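Local coordinates for protein putative oxidoreductase (Bacteroides fragilis NCTC 9343, PDB 3FHL) that probably acts as a nucleotide-dependent oxidoreductase of the Gfo/Idh/MocA family, with an NAD-binding Rossmann domain and a C-terminal alpha/beta domain, at residues C[191-203]-C[340-353]. Numbering follows the deposited sequence.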
loop_
_atom_site.group_PDB
_atom_site.type_symbol
_atom_site.label_atom_id
_atom_site.label_comp_id
_atom_site.label_asym_id
_atom_site.label_seq_id
_atom_site.Cartn_x
_atom_site.Cartn_y
_atom_site.Cartn_z
ATOM N N PHE C 191 15.003 6.343 9.797
ATOM C CA PHE C 191 14.364 7.658 9.638
ATOM C C PHE C 191 14.016 8.356 10.938
ATOM O O PHE C 191 13.624 9.512 10.916
ATOM C CB PHE C 191 13.083 7.555 8.785
ATOM C CG PHE C 191 13.285 6.876 7.465
ATOM C CD1 PHE C 191 14.104 7.441 6.498
ATOM C CD2 PHE C 191 12.672 5.662 7.200
ATOM C CE1 PHE C 191 14.315 6.802 5.278
ATOM C CE2 PHE C 191 12.859 5.032 5.984
ATOM C CZ PHE C 191 13.683 5.597 5.022
ATOM N N GLY C 192 14.130 7.645 12.055
ATOM C CA GLY C 192 13.808 8.224 13.367
ATOM C C GLY C 192 12.356 8.038 13.772
ATOM O O GLY C 192 11.563 7.425 13.048
ATOM N N MET C 193 12.008 8.559 14.942
ATOM C CA MET C 193 10.643 8.500 15.445
ATOM C C MET C 193 9.721 9.511 14.745
ATOM O O MET C 193 10.123 10.655 14.493
ATOM C CB MET C 193 10.610 8.659 16.975
ATOM C CG MET C 193 11.227 7.474 17.726
ATOM S SD MET C 193 10.226 5.977 17.849
ATOM C CE MET C 193 9.062 6.413 19.146
ATOM N N PRO C 194 8.486 9.083 14.412
ATOM C CA PRO C 194 7.538 9.976 13.742
ATOM C C PRO C 194 6.856 10.972 14.699
ATOM O O PRO C 194 6.774 10.730 15.905
ATOM C CB PRO C 194 6.510 8.998 13.171
ATOM C CG PRO C 194 6.493 7.891 14.139
ATOM C CD PRO C 194 7.901 7.748 14.638
ATOM N N GLU C 195 6.355 12.073 14.160
ATOM C CA GLU C 195 5.498 12.967 14.944
ATOM C C GLU C 195 4.133 12.356 15.233
ATOM O O GLU C 195 3.560 12.576 16.305
ATOM C CB GLU C 195 5.306 14.288 14.213
ATOM C CG GLU C 195 6.571 15.090 14.054
ATOM C CD GLU C 195 6.347 16.334 13.227
ATOM O OE1 GLU C 195 5.180 16.758 13.097
ATOM O OE2 GLU C 195 7.336 16.888 12.707
ATOM N N ALA C 196 3.607 11.587 14.278
ATOM C CA ALA C 196 2.270 11.018 14.414
ATOM C C ALA C 196 2.158 9.638 13.757
ATOM O O ALA C 196 3.019 9.245 12.971
ATOM C CB ALA C 196 1.221 11.993 13.838
ATOM N N VAL C 197 1.109 8.902 14.102
ATOM C CA VAL C 197 0.873 7.563 13.540
ATOM C C VAL C 197 -0.576 7.424 13.046
ATOM O O VAL C 197 -1.516 7.758 13.763
ATOM C CB VAL C 197 1.182 6.443 14.573
ATOM C CG1 VAL C 197 0.715 5.049 14.065
ATOM C CG2 VAL C 197 2.694 6.395 14.906
ATOM N N PHE C 198 -0.747 6.952 11.812
ATOM C CA PHE C 198 -2.033 6.445 11.383
ATOM C C PHE C 198 -1.906 4.939 11.193
ATOM O O PHE C 198 -0.903 4.462 10.661
ATOM C CB PHE C 198 -2.505 7.125 10.084
ATOM C CG PHE C 198 -3.619 6.362 9.379
ATOM C CD1 PHE C 198 -4.953 6.612 9.689
ATOM C CD2 PHE C 198 -3.328 5.371 8.445
ATOM C CE1 PHE C 198 -5.978 5.900 9.056
ATOM C CE2 PHE C 198 -4.342 4.653 7.817
ATOM C CZ PHE C 198 -5.671 4.925 8.124
ATOM N N ALA C 199 -2.909 4.192 11.638
ATOM C CA ALA C 199 -2.971 2.763 11.331
ATOM C C ALA C 199 -4.389 2.298 11.060
ATOM O O ALA C 199 -5.343 2.796 11.649
ATOM C CB ALA C 199 -2.386 1.944 12.470
ATOM N N ASP C 200 -4.512 1.308 10.185
ATOM C CA ASP C 200 -5.770 0.625 9.985
ATOM C C ASP C 200 -5.463 -0.856 10.019
ATOM O O ASP C 200 -4.611 -1.344 9.269
ATOM C CB ASP C 200 -6.399 1.041 8.645
ATOM C CG ASP C 200 -7.820 0.482 8.450
ATOM O OD1 ASP C 200 -8.422 -0.046 9.409
ATOM O OD2 ASP C 200 -8.343 0.587 7.321
ATOM N N LEU C 201 -6.137 -1.559 10.924
ATOM C CA LEU C 201 -5.934 -2.988 11.089
ATOM C C LEU C 201 -7.182 -3.714 10.662
ATOM O O LEU C 201 -8.267 -3.131 10.596
ATOM C CB LEU C 201 -5.620 -3.355 12.548
ATOM C CG LEU C 201 -4.623 -2.638 13.472
ATOM C CD1 LEU C 201 -4.154 -3.642 14.497
ATOM C CD2 LEU C 201 -3.430 -1.972 12.804
ATOM N N GLY C 202 -7.033 -4.991 10.355
ATOM C CA GLY C 202 -8.184 -5.790 10.017
ATOM C C GLY C 202 -8.052 -7.217 10.468
ATOM O O GLY C 202 -6.942 -7.719 10.696
ATOM N N ILE C 203 -9.199 -7.862 10.638
ATOM C CA ILE C 203 -9.269 -9.315 10.692
ATOM C C ILE C 203 -10.043 -9.696 9.442
ATOM O O ILE C 203 -11.274 -9.576 9.384
ATOM C CB ILE C 203 -9.955 -9.864 11.966
ATOM C CG1 ILE C 203 -9.265 -9.329 13.223
ATOM C CG2 ILE C 203 -9.904 -11.383 11.945
ATOM C CD1 ILE C 203 -10.051 -9.489 14.517
ATOM N N ALA C 340 0.588 3.001 19.604
ATOM C CA ALA C 340 -0.026 4.114 18.866
ATOM C C ALA C 340 -0.828 3.647 17.655
ATOM O O ALA C 340 -1.873 4.213 17.352
ATOM C CB ALA C 340 1.006 5.121 18.456
ATOM N N ALA C 341 -0.337 2.610 16.982
ATOM C CA ALA C 341 -1.033 1.989 15.855
ATOM C C ALA C 341 -2.353 1.339 16.294
ATOM O O ALA C 341 -3.396 1.531 15.654
ATOM C CB ALA C 341 -0.117 0.969 15.158
ATOM N N TYR C 342 -2.313 0.594 17.399
ATOM C CA TYR C 342 -3.528 0.024 17.982
ATOM C C TYR C 342 -4.526 1.110 18.424
ATOM O O TYR C 342 -5.725 0.982 18.187
ATOM C CB TYR C 342 -3.200 -0.965 19.112
ATOM C CG TYR C 342 -2.879 -2.368 18.604
ATOM C CD1 TYR C 342 -3.891 -3.239 18.210
ATOM C CD2 TYR C 342 -1.568 -2.827 18.534
ATOM C CE1 TYR C 342 -3.605 -4.530 17.755
ATOM C CE2 TYR C 342 -1.271 -4.112 18.068
ATOM C CZ TYR C 342 -2.290 -4.957 17.672
ATOM O OH TYR C 342 -2.004 -6.236 17.208
ATOM N N GLN C 343 -4.019 2.197 18.996
ATOM C CA GLN C 343 -4.871 3.287 19.466
ATOM C C GLN C 343 -5.526 4.034 18.292
ATOM O O GLN C 343 -6.696 4.390 18.359
ATOM C CB GLN C 343 -4.064 4.240 20.353
ATOM C CG GLN C 343 -4.883 5.353 21.006
ATOM C CD GLN C 343 -4.024 6.465 21.580
ATOM O OE1 GLN C 343 -2.817 6.302 21.776
ATOM N NE2 GLN C 343 -4.643 7.608 21.849
ATOM N N SER C 344 -4.762 4.264 17.229
ATOM C CA SER C 344 -5.255 4.903 16.011
ATOM C C SER C 344 -6.390 4.137 15.358
ATOM O O SER C 344 -7.374 4.739 14.903
ATOM C CB SER C 344 -4.123 5.086 15.002
ATOM O OG SER C 344 -4.612 5.607 13.780
ATOM N N HIS C 345 -6.246 2.817 15.316
ATOM C CA HIS C 345 -7.265 1.940 14.760
ATOM C C HIS C 345 -8.509 1.901 15.654
ATOM O O HIS C 345 -9.617 2.092 15.165
ATOM C CB HIS C 345 -6.700 0.531 14.547
ATOM C CG HIS C 345 -7.745 -0.524 14.343
ATOM N ND1 HIS C 345 -8.538 -0.585 13.217
ATOM C CD2 HIS C 345 -8.107 -1.575 15.113
ATOM C CE1 HIS C 345 -9.352 -1.619 13.309
ATOM N NE2 HIS C 345 -9.110 -2.239 14.450
ATOM N N ARG C 346 -8.311 1.657 16.949
ATOM C CA ARG C 346 -9.404 1.539 17.920
ATOM C C ARG C 346 -10.234 2.822 18.055
ATOM O O ARG C 346 -11.461 2.764 18.150
ATOM C CB ARG C 346 -8.863 1.063 19.278
ATOM C CG ARG C 346 -9.474 1.720 20.527
ATOM C CD ARG C 346 -9.078 1.024 21.840
ATOM N NE ARG C 346 -7.730 0.444 21.818
ATOM C CZ ARG C 346 -6.600 1.097 22.095
ATOM N NH1 ARG C 346 -6.613 2.390 22.421
ATOM N NH2 ARG C 346 -5.446 0.447 22.040
ATOM N N GLU C 347 -9.561 3.968 18.021
ATOM C CA GLU C 347 -10.192 5.258 18.261
ATOM C C GLU C 347 -10.518 6.030 16.989
ATOM O O GLU C 347 -11.053 7.146 17.063
ATOM C CB GLU C 347 -9.307 6.112 19.168
ATOM C CG GLU C 347 -9.140 5.531 20.562
ATOM C CD GLU C 347 -8.289 6.393 21.491
ATOM O OE1 GLU C 347 -7.836 7.489 21.076
ATOM O OE2 GLU C 347 -8.072 5.957 22.645
ATOM N N ASN C 348 -10.190 5.447 15.830
ATOM C CA ASN C 348 -10.431 6.085 14.528
ATOM C C ASN C 348 -9.832 7.495 14.470
ATOM O O ASN C 348 -10.486 8.453 14.047
ATOM C CB ASN C 348 -11.947 6.063 14.179
ATOM C CG ASN C 348 -12.268 6.701 12.820
ATOM O OD1 ASN C 348 -13.214 7.484 12.696
ATOM N ND2 ASN C 348 -11.478 6.386 11.813
ATOM N N LYS C 349 -8.581 7.622 14.916
ATOM C CA LYS C 349 -7.886 8.916 14.939
ATOM C C LYS C 349 -6.405 8.814 14.547
ATOM O O LYS C 349 -5.781 7.778 14.722
ATOM C CB LYS C 349 -7.972 9.522 16.343
ATOM C CG LYS C 349 -9.329 10.132 16.715
ATOM C CD LYS C 349 -9.442 10.320 18.231
ATOM C CE LYS C 349 -10.766 10.960 18.639
ATOM N NZ LYS C 349 -10.862 12.370 18.161
ATOM N N ILE C 350 -5.841 9.903 14.045
ATOM C CA ILE C 350 -4.390 10.032 13.969
ATOM C C ILE C 350 -3.873 10.269 15.393
ATOM O O ILE C 350 -4.409 11.118 16.121
ATOM C CB ILE C 350 -3.995 11.193 13.050
ATOM C CG1 ILE C 350 -4.388 10.878 11.594
ATOM C CG2 ILE C 350 -2.485 11.534 13.188
ATOM C CD1 ILE C 350 -4.034 11.983 10.613
ATOM N N VAL C 351 -2.851 9.510 15.792
ATOM C CA VAL C 351 -2.295 9.597 17.150
ATOM C C VAL C 351 -0.994 10.372 17.120
ATOM O O VAL C 351 -0.030 9.945 16.489
ATOM C CB VAL C 351 -2.052 8.204 17.767
ATOM C CG1 VAL C 351 -1.294 8.304 19.093
ATOM C CG2 VAL C 351 -3.359 7.478 17.973
ATOM N N ASN C 352 -0.977 11.512 17.802
ATOM C CA ASN C 352 0.213 12.341 17.893
ATOM C C ASN C 352 1.065 11.906 19.088
ATOM O O ASN C 352 0.555 11.696 20.194
ATOM C CB ASN C 352 -0.165 13.822 18.002
ATOM C CG ASN C 352 -0.951 14.317 16.798
ATOM O OD1 ASN C 352 -0.417 14.430 15.691
ATOM N ND2 ASN C 352 -2.228 14.619 17.011
ATOM N N LEU C 353 2.360 11.740 18.850
ATOM C CA LEU C 353 3.290 11.335 19.902
ATOM C C LEU C 353 3.775 12.559 20.683
ATOM O O LEU C 353 4.208 13.548 20.084
ATOM C CB LEU C 353 4.479 10.583 19.291
ATOM C CG LEU C 353 4.428 9.066 19.059
ATOM C CD1 LEU C 353 3.294 8.622 18.175
ATOM C CD2 LEU C 353 5.745 8.626 18.433
HETATM O O HOH W 1 3.610 14.978 17.799
HETATM O O HOH W 2 -7.385 4.710 12.123
HETATM O O HOH W 3 -9.280 1.090 11.648
#
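Val197 and Val351 form an antiparallel hydrogen-bonded pair, with Val197 N to Val351 O at 2.8 Å and Val351 N to Val197 O at 3.0 Å, and Leu353 N also bonds to Glu195 O. Beyond this pairing, helix 340-347 crosses strand 196-202 at 67°. Ser344 OG lies anti to its backbone N (chi1 175°), donates to Lys349 O at 2.6 Å and accepts from Ala199 N at 3.1 Å. The hydroxyl thus ties the helix to its following loop and to strand 196-202. Val197 spreads its branches: CG1 lies against the backbone of Ala341, while CG2 meets Leu353 CD1 and Ala340 CB. The small Ala199 CB and Ala341 CB touch at 3.7 Å, where the segment axes come within 6.4 Å. Leu201 CB sits over one face of the His345 ring, a CH-pi contact 3.9 Å from the ring centroid. Leu201 CD1 reaches the Tyr342 ring, whose hydroxyl bonds to Asp211. Asp200 OD1 forms a salt bridge with Lys228 of the second subunit, and the Phe198 rings of the two subunits stack. The chain turns at Asn348 in a Schellman motif, and strand 351-352 is then, within this chain, the outermost strand of the C-terminal domain's mixed sheet, beside the dimer interface.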